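Local coordinates for flocculation protein FLO11 (Saccharomyces cerevisiae, PDB 4UYT), which mediates homophilic adhesion between yeast cells in flocculation through its N-terminal Flo11 domain and plays a role in invasive growth and biofilm formation, at residues I11-P16 / D162-Y167; Q43-Q48 / N169-N174; T73-T78 / E102-Q107; M116-I121 / L146-N151. All coordinates share one frame; numbering follows the deposited sequence. Where two conformers were deposited one is given.

In the fold
The four contacts tie together a fibronectin type III-like beta domain, the N-terminal Flo11 domain. Contacts 1 and 4 are the closest pair, with centres about 9 Å apart, joined by the Cys15-Cys150 disulfide and by the backbone hydrogen bond between Phe166 and Met116, which links strand 166-169 to residues 116-121. Contacts 2 and 3, their centres about 12 Å apart, share neighbouring strands 46-55 and 96-104 of the four-stranded sheet. Contact 3 also packs on Pro117 of contact 4. Along the chain, contacts 3 and 4 follow in series, both between the alternating segments of contacts 1 and 2, and early and late parts of the chain close around the middle into one compact domain.

Contact 1: I11-P16 / D162-Y167; sequences IVNGCP and DFPGFY
Val12 lies over one face of the Tyr167 ring: its CB is 3.7 Å from the ring centroid, displaced toward the rim, a CH-pi contact. With CG1 anti to the backbone N (chi1 -175°), that methyl reaches the phenol end of the ring, Val12 CG1 standing 3.4 Å from Tyr167 CZ. On the other face of the strand pair, Asn13 CB meets Phe166 CE2 at 3.9 Å, and the amide of Asn13 crosses the Pro164 ring, its ND2 3.5 Å from Pro164 CG.

Backbone bonds set this spacing. Val12 N to Tyr167 O and Tyr167 N to Val12 O are both 2.9 Å, and Gly14 N gives a third bond to Gly165 O. The OD1 of the Asn13 amide accepts from Cys15 N at 2.9 Å, an Asx turn that fixes the amide's rotation and bends the chain after the strand. Cys15 then brings its SG to Pro164 and forms the disulfide with Cys150, while Phe166 packs on Leu34 and Val36 of strand 32-43. The whole is a short antiparallel pairing of strands 12-13 and 166-169, with 12-13 at the edge of a small three-stranded sheet in the beta-sandwich typical of fibronectin type III-like domains.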
loop_
_atom_site.group_PDB
_atom_site.type_symbol
_atom_site.label_atom_id
_atom_site.label_comp_id
_atom_site.label_asym_id
_atom_site.label_seq_id
_atom_site.Cartn_x
_atom_site.Cartn_y
_atom_site.Cartn_z
ATOM N N ILE A 11 -6.982 -4.721 -13.153
ATOM C CA ILE A 11 -5.963 -4.205 -12.277
ATOM C C ILE A 11 -4.940 -5.323 -12.180
ATOM O O ILE A 11 -5.262 -6.415 -11.725
ATOM C CB ILE A 11 -6.536 -3.847 -10.895
ATOM C CG1 ILE A 11 -7.657 -2.813 -11.023
ATOM C CG2 ILE A 11 -5.434 -3.363 -9.989
ATOM C CD1 ILE A 11 -8.496 -2.703 -9.778
ATOM N N VAL A 12 -3.723 -5.067 -12.626
ATOM C CA VAL A 12 -2.744 -6.139 -12.823
ATOM C C VAL A 12 -1.584 -6.015 -11.846
ATOM O O VAL A 12 -0.929 -4.976 -11.774
ATOM C CB VAL A 12 -2.236 -6.129 -14.259
ATOM C CG1 VAL A 12 -1.307 -7.301 -14.508
ATOM C CG2 VAL A 12 -3.411 -6.161 -15.222
ATOM N N ASN A 13 -1.311 -7.111 -11.131
ATOM C CA ASN A 13 -0.084 -7.255 -10.371
ATOM C C ASN A 13 1.048 -7.361 -11.365
ATOM O O ASN A 13 1.071 -8.279 -12.184
ATOM C CB ASN A 13 -0.223 -8.483 -9.500
ATOM C CG ASN A 13 1.038 -8.847 -8.741
ATOM O OD1 ASN A 13 2.153 -8.569 -9.161
ATOM N ND2 ASN A 13 0.861 -9.497 -7.612
ATOM N N GLY A 14 1.971 -6.395 -11.325
ATOM C CA GLY A 14 3.007 -6.300 -12.334
ATOM C C GLY A 14 4.201 -7.209 -12.166
ATOM O O GLY A 14 5.070 -7.197 -13.016
ATOM N N CYS A 15 4.248 -7.999 -11.098
ATOM C CA CYS A 15 5.406 -8.844 -10.836
ATOM C C CYS A 15 5.100 -9.957 -9.841
ATOM O O CYS A 15 5.728 -10.035 -8.789
ATOM C CB CYS A 15 6.617 -8.013 -10.369
ATOM S SG CYS A 15 6.249 -6.846 -9.049
ATOM N N PRO A 16 4.116 -10.805 -10.166
ATOM C CA PRO A 16 3.647 -11.790 -9.204
ATOM C C PRO A 16 4.614 -12.917 -8.926
ATOM O O PRO A 16 4.391 -13.690 -8.000
ATOM C CB PRO A 16 2.396 -12.339 -9.862
ATOM C CG PRO A 16 2.665 -12.206 -11.324
ATOM C CD PRO A 16 3.328 -10.853 -11.408
ATOM N N ASP A 162 8.405 -4.843 -0.547
ATOM C CA ASP A 162 7.578 -5.732 0.229
ATOM C C ASP A 162 6.268 -6.130 -0.426
ATOM O O ASP A 162 5.672 -7.148 -0.043
ATOM C CB ASP A 162 7.328 -5.068 1.573
ATOM C CG ASP A 162 8.635 -4.647 2.207
ATOM O OD1 ASP A 162 9.422 -5.558 2.572
ATOM O OD2 ASP A 162 8.895 -3.427 2.224
ATOM N N PHE A 163 5.832 -5.315 -1.381
ATOM C CA PHE A 163 4.569 -5.513 -2.045
ATOM C C PHE A 163 4.767 -5.299 -3.538
ATOM O O PHE A 163 5.599 -4.479 -3.911
ATOM C CB PHE A 163 3.552 -4.443 -1.624
ATOM C CG PHE A 163 3.235 -4.366 -0.157
ATOM C CD1 PHE A 163 2.860 -5.493 0.551
ATOM C CD2 PHE A 163 3.189 -3.134 0.469
ATOM C CE1 PHE A 163 2.451 -5.358 1.864
ATOM C CE2 PHE A 163 2.768 -3.005 1.763
ATOM C CZ PHE A 163 2.428 -4.122 2.466
ATOM N N PRO A 164 4.004 -5.995 -4.373
ATOM C CA PRO A 164 4.090 -5.751 -5.802
ATOM C C PRO A 164 3.672 -4.349 -6.192
ATOM O O PRO A 164 2.899 -3.671 -5.522
ATOM C CB PRO A 164 3.103 -6.784 -6.405
ATOM C CG PRO A 164 2.217 -7.215 -5.286
ATOM C CD PRO A 164 2.981 -7.005 -4.032
ATOM N N GLY A 165 4.221 -3.905 -7.311
ATOM C CA GLY A 165 3.593 -2.839 -8.075
ATOM C C GLY A 165 2.425 -3.341 -8.908
ATOM O O GLY A 165 2.258 -4.564 -9.114
ATOM N N PHE A 166 1.597 -2.407 -9.377
ATOM C CA PHE A 166 0.375 -2.682 -10.114
ATOM C C PHE A 166 0.282 -1.745 -11.280
ATOM O O PHE A 166 0.846 -0.638 -11.261
ATOM C CB PHE A 166 -0.857 -2.498 -9.224
ATOM C CG PHE A 166 -0.976 -3.550 -8.179
ATOM C CD1 PHE A 166 -0.261 -3.459 -6.989
ATOM C CD2 PHE A 166 -1.824 -4.653 -8.373
ATOM C CE1 PHE A 166 -0.356 -4.475 -6.052
ATOM C CE2 PHE A 166 -1.921 -5.655 -7.412
ATOM C CZ PHE A 166 -1.197 -5.546 -6.263
ATOM N N TYR A 167 -0.504 -2.137 -12.278
ATOM C CA TYR A 167 -0.787 -1.248 -13.400
ATOM C C TYR A 167 -2.223 -1.446 -13.854
ATOM O O TYR A 167 -2.911 -2.401 -13.493
ATOM C CB TYR A 167 0.232 -1.472 -14.519
ATOM C CG TYR A 167 0.197 -2.814 -15.229
ATOM C CD1 TYR A 167 -0.771 -3.086 -16.179
ATOM C CD2 TYR A 167 1.211 -3.737 -15.061
ATOM C CE1 TYR A 167 -0.781 -4.232 -16.916
ATOM C CE2 TYR A 167 1.226 -4.925 -15.815
ATOM C CZ TYR A 167 0.201 -5.153 -16.737
ATOM O OH TYR A 167 0.146 -6.287 -17.521
#

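Contact 2: Q43-Q48 / N169-N174. With NA (sodium ion), chain G.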
loop_
_atom_site.group_PDB
_atom_site.type_symbol
_atom_site.label_atom_id
_atom_site.label_comp_id
_atom_site.label_asym_id
_atom_site.label_seq_id
_atom_site.Cartn_x
_atom_site.Cartn_y
_atom_site.Cartn_z
ATOM N N GLN A 43 -9.786 12.406 -13.321
ATOM C CA GLN A 43 -9.555 13.285 -14.460
ATOM C C GLN A 43 -8.029 13.410 -14.579
ATOM O O GLN A 43 -7.288 12.908 -13.734
ATOM C CB GLN A 43 -10.219 14.647 -14.332
ATOM C CG GLN A 43 -9.736 15.445 -13.137
ATOM C CD GLN A 43 -10.298 16.837 -13.113
ATOM O OE1 GLN A 43 -11.491 17.016 -13.004
ATOM N NE2 GLN A 43 -9.444 17.847 -13.242
ATOM N N ASP A 44 -7.553 14.099 -15.604
ATOM C CA ASP A 44 -6.120 14.284 -15.776
ATOM C C ASP A 44 -5.458 12.907 -15.763
ATOM O O ASP A 44 -5.923 12.003 -16.486
ATOM C CB ASP A 44 -5.561 15.262 -14.719
ATOM C CG ASP A 44 -6.249 16.630 -14.736
ATOM O OD1 ASP A 44 -6.566 17.134 -15.835
ATOM O OD2 ASP A 44 -6.491 17.182 -13.647
ATOM N N ASN A 45 -4.400 12.763 -14.988
ATOM C CA ASN A 45 -3.811 11.409 -14.756
ATOM C C ASN A 45 -3.976 10.970 -13.316
ATOM O O ASN A 45 -3.135 10.246 -12.765
ATOM C CB ASN A 45 -2.331 11.340 -15.185
ATOM C CG ASN A 45 -2.229 11.448 -16.673
ATOM O OD1 ASN A 45 -2.713 10.565 -17.381
ATOM N ND2 ASN A 45 -1.617 12.493 -17.164
ATOM N N THR A 46 -5.085 11.409 -12.733
ATOM C CA THR A 46 -5.395 11.180 -11.344
ATOM C C THR A 46 -6.393 10.030 -11.226
ATOM O O THR A 46 -7.440 10.032 -11.901
ATOM C CB THR A 46 -5.991 12.439 -10.737
ATOM O OG1 THR A 46 -5.073 13.515 -10.948
ATOM C CG2 THR A 46 -6.231 12.271 -9.268
ATOM N N TYR A 47 -6.066 9.073 -10.350
ATOM C CA TYR A 47 -6.909 7.892 -10.112
ATOM C C TYR A 47 -7.140 7.768 -8.632
ATOM O O TYR A 47 -6.242 7.987 -7.824
ATOM C CB TYR A 47 -6.204 6.605 -10.608
ATOM C CG TYR A 47 -5.844 6.668 -12.054
ATOM C CD1 TYR A 47 -4.699 7.317 -12.491
ATOM C CD2 TYR A 47 -6.657 6.066 -13.009
ATOM C CE1 TYR A 47 -4.399 7.394 -13.808
ATOM C CE2 TYR A 47 -6.338 6.123 -14.346
ATOM C CZ TYR A 47 -5.200 6.800 -14.743
ATOM O OH TYR A 47 -4.893 6.843 -16.065
ATOM N N GLN A 48 -8.370 7.370 -8.307
ATOM C CA GLN A 48 -8.733 7.011 -6.954
ATOM C C GLN A 48 -8.603 5.503 -6.833
ATOM O O GLN A 48 -9.255 4.762 -7.571
ATOM C CB GLN A 48 -10.158 7.462 -6.662
ATOM C CG GLN A 48 -10.556 7.224 -5.226
ATOM C CD GLN A 48 -11.855 7.871 -4.888
ATOM O OE1 GLN A 48 -12.882 7.487 -5.404
ATOM N NE2 GLN A 48 -11.821 8.870 -4.024
ATOM N N ASN A 169 -5.377 0.452 -16.916
ATOM C CA ASN A 169 -5.587 1.191 -18.150
ATOM C C ASN A 169 -5.567 2.721 -17.939
ATOM O O ASN A 169 -6.222 3.246 -17.039
ATOM C CB ASN A 169 -6.882 0.803 -18.828
ATOM C CG ASN A 169 -6.755 -0.487 -19.625
ATOM O OD1 ASN A 169 -6.017 -1.405 -19.256
ATOM N ND2 ASN A 169 -7.491 -0.574 -20.711
ATOM N N ILE A 170 -4.898 3.398 -18.845
ATOM C CA ILE A 170 -4.901 4.860 -18.907
ATOM C C ILE A 170 -6.342 5.349 -19.017
ATOM O O ILE A 170 -7.123 4.864 -19.855
ATOM C CB ILE A 170 -4.052 5.344 -20.090
ATOM C CG1 ILE A 170 -2.576 4.987 -19.885
ATOM C CG2 ILE A 170 -4.212 6.849 -20.309
ATOM C CD1 ILE A 170 -1.748 5.044 -21.152
ATOM N N ASP A 171 -6.687 6.300 -18.161
ATOM C CA ASP A 171 -8.011 6.920 -18.064
ATOM C C ASP A 171 -9.110 5.881 -17.784
ATOM O O ASP A 171 -10.304 6.173 -17.923
ATOM C CB ASP A 171 -8.336 7.743 -19.300
ATOM C CG ASP A 171 -7.306 8.818 -19.573
ATOM O OD1 ASP A 171 -6.631 9.245 -18.594
ATOM O OD2 ASP A 171 -7.146 9.215 -20.744
ATOM N N CYS A 172 -8.704 4.670 -17.354
ATOM C CA CYS A 172 -9.649 3.570 -17.229
ATOM C C CYS A 172 -10.514 3.371 -18.466
ATOM O O CYS A 172 -11.658 2.950 -18.375
ATOM C CB CYS A 172 -10.452 3.611 -15.967
ATOM S SG CYS A 172 -9.379 3.446 -14.491
ATOM N N ASP A 173 -9.943 3.649 -19.632
ATOM C CA ASP A 173 -10.613 3.351 -20.872
ATOM C C ASP A 173 -10.448 1.860 -21.148
ATOM O O ASP A 173 -9.399 1.389 -21.591
ATOM C CB ASP A 173 -10.023 4.158 -22.001
ATOM C CG ASP A 173 -10.665 3.880 -23.323
ATOM O OD1 ASP A 173 -11.430 2.908 -23.442
ATOM O OD2 ASP A 173 -10.463 4.706 -24.259
ATOM N N ASN A 174 -11.482 1.098 -20.828
ATOM C CA ASN A 174 -11.396 -0.362 -20.885
ATOM C C ASN A 174 -11.426 -0.913 -22.302
ATOM O O ASN A 174 -11.219 -2.104 -22.499
ATOM C CB ASN A 174 -12.514 -0.963 -20.063
ATOM C CG ASN A 174 -12.398 -0.608 -18.604
ATOM O OD1 ASN A 174 -13.285 0.080 -18.034
ATOM N ND2 ASN A 174 -11.323 -0.989 -18.007
HETATM NA NA NA G . -11.125 3.167 -6.133
HETATM O O HOH W 1 -4.672 10.811 -19.251
HETATM O O HOH W 2 -13.011 4.614 -5.749
#
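Tyr47 reaches from strand 46-55 of the fibronectin type III-like domain, just past the turn of the antiparallel hairpin that joins strands 32-43 and 46-55, into the turn that follows strand 166-169, and its ring end makes the firm part of this contact. The hydroxyl accepts a hydrogen bond from the backbone N of Asp171, 2.8 Å from Asp171 N to Tyr47 OH with an angle of 164° at the hydrogen; the N-H arrives at the ring edge, in its plane. Close by on the same rim, Cys172 SG lies 4.1 Å from Tyr47 CE2, a sulfur-aromatic contact made edge-on. The turn that presents these atoms is held by its own backbone bond from Cys172 N to Asn169 O, and by Asn169 ND2, which reaches Asp173 O. Around the buried ring, Trp168 meets Tyr47 edge-to-face and Trp41 at about 45°, while Cys172 is tied to Cys8 by a disulfide.

The other side is looser and wetter. Asp44 and Asn45, in the hairpin turn, approach Asp171 with little direct touch: Asn45 OD1 stays 4.3 Å from Asp171 OD1. A water bridges them, 2.7 Å from Asn45 OD1 and 2.6 Å from Asp171 OD1. Asp171 CG is anti to its own carbonyl carbon (chi1 -57°), and the carboxylate comes back toward the 43-48 turn although its CB points away from it.

Farther along the strand, a sodium ion sits beside Gln48, with Ser38 OG among its ligands. Gln48 O is 2.9 Å from the sodium, and a water bound to the ion donates to the OE1 of the same glutamine.

Contact 3: T73-T78 / E102-Q107. With ACT (acetate ion), chain H.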
loop_
_atom_site.group_PDB
_atom_site.type_symbol
_atom_site.label_atom_id
_atom_site.label_comp_id
_atom_site.label_asym_id
_atom_site.label_seq_id
_atom_site.Cartn_x
_atom_site.Cartn_y
_atom_site.Cartn_z
ATOM N N THR A 73 2.767 9.826 -4.795
ATOM C CA THR A 73 2.732 10.758 -5.898
ATOM C C THR A 73 1.261 10.977 -6.216
ATOM O O THR A 73 0.614 10.112 -6.808
ATOM C CB THR A 73 3.486 10.203 -7.109
ATOM O OG1 THR A 73 4.851 9.962 -6.740
ATOM C CG2 THR A 73 3.404 11.152 -8.273
ATOM N N GLY A 74 0.716 12.098 -5.777
ATOM C CA GLY A 74 -0.723 12.356 -5.846
ATOM C C GLY A 74 -1.015 13.696 -5.172
ATOM O O GLY A 74 -0.100 14.404 -4.765
ATOM N N PRO A 75 -2.287 14.038 -5.032
ATOM C CA PRO A 75 -2.654 15.318 -4.449
ATOM C C PRO A 75 -2.167 15.474 -3.031
ATOM O O PRO A 75 -1.885 16.583 -2.608
ATOM C CB PRO A 75 -4.192 15.350 -4.561
ATOM C CG PRO A 75 -4.517 14.369 -5.665
ATOM C CD PRO A 75 -3.447 13.335 -5.582
ATOM N N LYS A 76 -2.081 14.370 -2.304
ATOM C CA LYS A 76 -1.532 14.337 -0.958
ATOM C C LYS A 76 -0.350 13.357 -0.926
ATOM O O LYS A 76 -0.474 12.196 -1.323
ATOM C CB LYS A 76 -2.605 13.866 0.021
ATOM C CG LYS A 76 -3.777 14.801 0.121
ATOM C CD LYS A 76 -3.472 16.014 0.965
ATOM C CE LYS A 76 -3.196 15.633 2.427
ATOM N NZ LYS A 76 -3.357 16.720 3.453
ATOM N N GLY A 77 0.797 13.824 -0.445
ATOM C CA GLY A 77 1.960 12.974 -0.357
ATOM C C GLY A 77 1.950 11.977 0.787
ATOM O O GLY A 77 2.633 10.958 0.757
ATOM N N THR A 78 1.181 12.309 1.811
ATOM C CA THR A 78 0.976 11.482 2.970
ATOM C C THR A 78 -0.525 11.281 3.161
ATOM O O THR A 78 -1.331 12.218 3.022
ATOM C CB THR A 78 1.585 12.149 4.228
ATOM O OG1 THR A 78 2.997 12.251 4.055
ATOM C CG2 THR A 78 1.283 11.372 5.512
ATOM N N GLU A 102 -5.826 9.096 -3.740
ATOM C CA GLU A 102 -5.558 9.435 -5.125
ATOM C C GLU A 102 -4.050 9.393 -5.436
ATOM O O GLU A 102 -3.201 9.777 -4.637
ATOM C CB GLU A 102 -6.148 10.796 -5.477
ATOM C CG GLU A 102 -7.660 10.759 -5.527
ATOM C CD GLU A 102 -8.271 12.126 -5.794
ATOM O OE1 GLU A 102 -7.780 13.148 -5.299
ATOM O OE2 GLU A 102 -9.275 12.187 -6.477
ATOM N N VAL A 103 -3.773 8.950 -6.662
ATOM C CA VAL A 103 -2.426 8.911 -7.186
ATOM C C VAL A 103 -2.427 9.532 -8.570
ATOM O O VAL A 103 -3.432 9.499 -9.277
ATOM C CB VAL A 103 -1.859 7.479 -7.257
ATOM C CG1 VAL A 103 -1.781 6.869 -5.869
ATOM C CG2 VAL A 103 -2.669 6.599 -8.201
ATOM N N TYR A 104 -1.261 10.029 -8.966
ATOM C CA TYR A 104 -1.016 10.399 -10.335
ATOM C C TYR A 104 -0.209 9.265 -10.964
ATOM O O TYR A 104 0.913 8.973 -10.541
ATOM C CB TYR A 104 -0.198 11.695 -10.428
ATOM C CG TYR A 104 -0.710 12.873 -9.648
ATOM C CD1 TYR A 104 -2.055 13.229 -9.622
ATOM C CD2 TYR A 104 0.200 13.689 -8.958
ATOM C CE1 TYR A 104 -2.502 14.339 -8.932
ATOM C CE2 TYR A 104 -0.245 14.792 -8.258
ATOM C CZ TYR A 104 -1.584 15.121 -8.246
ATOM O OH TYR A 104 -1.972 16.229 -7.551
ATOM N N ALA A 105 -0.812 8.574 -11.930
ATOM C CA ALA A 105 -0.168 7.392 -12.568
ATOM C C ALA A 105 0.132 7.751 -13.985
ATOM O O ALA A 105 -0.796 7.982 -14.769
ATOM C CB ALA A 105 -1.079 6.170 -12.482
ATOM N N THR A 106 1.404 7.853 -14.312
ATOM C CA THR A 106 1.822 8.358 -15.588
ATOM C C THR A 106 2.887 7.517 -16.302
ATOM O O THR A 106 3.063 7.734 -17.476
ATOM C CB THR A 106 2.329 9.804 -15.486
ATOM O OG1 THR A 106 3.475 9.785 -14.638
ATOM C CG2 THR A 106 1.257 10.729 -14.951
ATOM N N GLN A 107 3.606 6.618 -15.634
ATOM C CA GLN A 107 4.679 5.887 -16.309
ATOM C C GLN A 107 4.080 4.739 -17.090
ATOM O O GLN A 107 3.444 3.858 -16.532
ATOM C CB GLN A 107 5.728 5.390 -15.306
ATOM C CG GLN A 107 6.421 6.508 -14.535
ATOM C CD GLN A 107 6.824 7.666 -15.414
ATOM O OE1 GLN A 107 6.224 8.783 -15.330
ATOM N NE2 GLN A 107 7.808 7.408 -16.296
HETATM C C ACT H . 0.641 16.387 2.052
HETATM O O ACT H . 0.728 16.508 0.760
HETATM O OXT ACT H . 0.346 15.207 2.465
HETATM C CH3 ACT H . 0.951 17.515 2.969
HETATM O O HOH W 3 -2.783 11.529 -2.622
#
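Tyr104 N donates a hydrogen bond to Thr73 O, with Tyr104 N 2.9 Å from Thr73 O and an angle of 167° at the hydrogen. Val103 CA adds a weaker CA-H...O approach to the same Thr73 O at 3.3 Å.

Directly beyond that bond the Tyr104 ring lies against the backbone of the loop. Gly74 CA sits over one face, offset toward the rim and 3.5 Å from the ring centroid, a CH-pi contact. The ring continues beneath the next peptide: Gly74 C is 3.4 Å from Tyr104 CE2, and the phenol oxygen reaches Pro75, with Tyr104 OH 3.3 Å from Pro75 CA. Having CG anti to the carbonyl carbon (chi1 -52°) starts the side chain on this course. Pro75 CD packs on Tyr104 CE1 as well, while its CG meets the carboxylate of Glu102, whose side chain crosses the proline at about a right angle; Pro75 CG to Glu102 OE1 is 3.5 Å.

Glu102 O accepts from a water, 2.7 Å from Glu102 O, which in turn receives the N-H of Lys76. Farther out, Gly77 N and Thr78 N each donate to an acetate ion, probably from the crystallisation liquor.

At this surface the 73-78 loop is thus held to the edge strand 96-104 by one direct N-H...O bond, one water bridge, and CH-pi and apolar contacts. No side-chain hydrogen bond runs across, so the fit rests mainly on the shape of the Tyr104 ring against Gly74 and Pro75.

Contact 4: M116-I121 / L146-N151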
loop_
_atom_site.group_PDB
_atom_site.type_symbol
_atom_site.label_atom_id
_atom_site.label_comp_id
_atom_site.label_asym_id
_atom_site.label_seq_id
_atom_site.Cartn_x
_atom_site.Cartn_y
_atom_site.Cartn_z
ATOM N N MET A 116 0.994 2.182 -11.318
ATOM C CA MET A 116 0.837 2.841 -10.044
ATOM C C MET A 116 2.173 3.457 -9.607
ATOM O O MET A 116 3.182 2.763 -9.636
ATOM C CB MET A 116 0.431 1.790 -9.028
ATOM C CG MET A 116 0.114 2.308 -7.642
ATOM S SD MET A 116 -0.304 0.969 -6.527
ATOM C CE MET A 116 1.325 0.368 -6.108
ATOM N N PRO A 117 2.199 4.713 -9.142
ATOM C CA PRO A 117 3.435 5.237 -8.543
ATOM C C PRO A 117 3.627 4.564 -7.199
ATOM O O PRO A 117 2.653 4.414 -6.447
ATOM C CB PRO A 117 3.136 6.747 -8.407
ATOM C CG PRO A 117 1.628 6.818 -8.233
ATOM C CD PRO A 117 1.079 5.674 -9.069
ATOM N N ASN A 118 4.846 4.163 -6.878
ATOM C CA ASN A 118 5.081 3.398 -5.676
ATOM C C ASN A 118 5.059 4.296 -4.446
ATOM O O ASN A 118 5.309 5.490 -4.485
ATOM C CB ASN A 118 6.371 2.608 -5.828
ATOM C CG ASN A 118 6.230 1.514 -6.854
ATOM O OD1 ASN A 118 7.076 1.392 -7.792
ATOM N ND2 ASN A 118 5.213 0.734 -6.749
ATOM N N PHE A 119 4.784 3.662 -3.330
ATOM C CA PHE A 119 4.644 4.348 -2.066
ATOM C C PHE A 119 5.100 3.393 -0.968
ATOM O O PHE A 119 5.433 2.236 -1.214
ATOM C CB PHE A 119 3.190 4.852 -1.859
ATOM C CG PHE A 119 2.147 3.758 -1.947
ATOM C CD1 PHE A 119 1.849 2.976 -0.861
ATOM C CD2 PHE A 119 1.462 3.517 -3.124
ATOM C CE1 PHE A 119 0.904 1.956 -0.948
ATOM C CE2 PHE A 119 0.509 2.516 -3.225
ATOM C CZ PHE A 119 0.240 1.746 -2.117
ATOM N N GLN A 120 5.086 3.899 0.258
ATOM C CA GLN A 120 5.396 3.091 1.420
ATOM C C GLN A 120 4.302 3.241 2.438
ATOM O O GLN A 120 3.566 4.231 2.457
ATOM C CB GLN A 120 6.751 3.464 2.023
ATOM C CG GLN A 120 7.885 3.448 1.015
ATOM C CD GLN A 120 7.923 4.715 0.198
ATOM O OE1 GLN A 120 7.864 5.808 0.752
ATOM N NE2 GLN A 120 7.995 4.584 -1.132
ATOM N N ILE A 121 4.211 2.236 3.298
ATOM C CA ILE A 121 3.319 2.276 4.430
ATOM C C ILE A 121 4.180 2.179 5.685
ATOM O O ILE A 121 4.931 1.203 5.851
ATOM C CB ILE A 121 2.250 1.170 4.373
ATOM C CG1 ILE A 121 1.501 1.204 3.029
ATOM C CG2 ILE A 121 1.295 1.339 5.547
ATOM C CD1 ILE A 121 0.383 0.194 2.921
ATOM N N LEU A 146 6.911 -0.559 4.757
ATOM C CA LEU A 146 6.709 -1.551 3.709
ATOM C C LEU A 146 6.488 -0.809 2.410
ATOM O O LEU A 146 5.625 0.066 2.313
ATOM C CB LEU A 146 5.517 -2.430 4.002
ATOM C CG LEU A 146 5.635 -3.245 5.286
ATOM C CD1 LEU A 146 4.408 -4.133 5.443
ATOM C CD2 LEU A 146 6.920 -4.060 5.361
ATOM N N SER A 147 7.260 -1.182 1.406
ATOM C CA SER A 147 7.249 -0.480 0.147
ATOM C C SER A 147 6.631 -1.297 -0.982
ATOM O O SER A 147 6.727 -2.521 -0.992
ATOM C CB SER A 147 8.666 -0.110 -0.230
ATOM O OG SER A 147 9.410 -1.286 -0.436
ATOM N N THR A 148 6.080 -0.598 -1.979
ATOM C CA THR A 148 5.571 -1.255 -3.168
ATOM C C THR A 148 6.582 -1.142 -4.300
ATOM O O THR A 148 7.363 -0.192 -4.378
ATOM C CB THR A 148 4.228 -0.643 -3.658
ATOM O OG1 THR A 148 4.426 0.699 -4.127
ATOM C CG2 THR A 148 3.196 -0.594 -2.578
ATOM N N GLY A 149 6.466 -2.070 -5.240
ATOM C CA GLY A 149 7.076 -1.897 -6.524
ATOM C C GLY A 149 7.605 -3.174 -7.155
ATOM O O GLY A 149 7.887 -4.175 -6.472
ATOM N N CYS A 150 7.749 -3.098 -8.468
ATOM C CA CYS A 150 8.295 -4.187 -9.289
ATOM C C CYS A 150 9.687 -3.899 -9.823
ATOM O O CYS A 150 10.233 -4.733 -10.518
ATOM C CB CYS A 150 7.360 -4.451 -10.472
ATOM S SG CYS A 150 5.750 -5.113 -10.043
ATOM N N ASN A 151 10.248 -2.751 -9.491
ATOM C CA ASN A 151 11.488 -2.239 -10.052
ATOM C C ASN A 151 12.707 -2.353 -9.168
ATOM O O ASN A 151 13.697 -1.696 -9.431
ATOM C CB ASN A 151 11.270 -0.738 -10.401
ATOM C CG ASN A 151 10.652 0.102 -9.233
ATOM O OD1 ASN A 151 10.075 -0.431 -8.231
ATOM N ND2 ASN A 151 10.712 1.441 -9.396
HETATM O O HOH W 4 6.460 -0.819 -9.790
HETATM O O HOH W 5 9.663 3.172 -7.665
HETATM O O HOH W 6 8.402 2.067 -2.868
#
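Thr148 holds OG1 between its backbone N and carbonyl carbon (chi1 67°), which points the hydroxyl at the 116-121 segment and sends CG2 toward Phe119. Phe119 has CG in the same kind of position (chi1 56°), and its ring comes round to receive that methyl over one face: Thr148 CG2 is 3.9 Å from the ring centroid.

The hydroxyl is gripped twice. Asn118 ND2 donates to Thr148 OG1 at 2.7 Å, a short but bent bond (141° at the hydrogen) with OG1 tilted from the amide plane; Phe119 N reaches the same OG1 more straightly, at 3.1 Å. The main chain answers with Thr148 N to Phe119 O at 3.0 Å. Farther on, Ile121 and Leu146 exchange both backbone bonds as a hydrogen-bonded antiparallel pair; Gln120 and Ser147, before them, form a non-hydrogen-bonded pair, with Gln120 CG 3.8 Å from Ser147 CB.

The other end is watered: Asn118 OD1 accepts a hydrogen bond from each of two waters, which link it to Cys150 N and Asn151 ND2. Met116 CE packs on Thr148. Two N-H bonds to its oxygen and a methyl on the Phe119 face fix the rotation of Thr148, carrying the two chains on together past the ends of their strands.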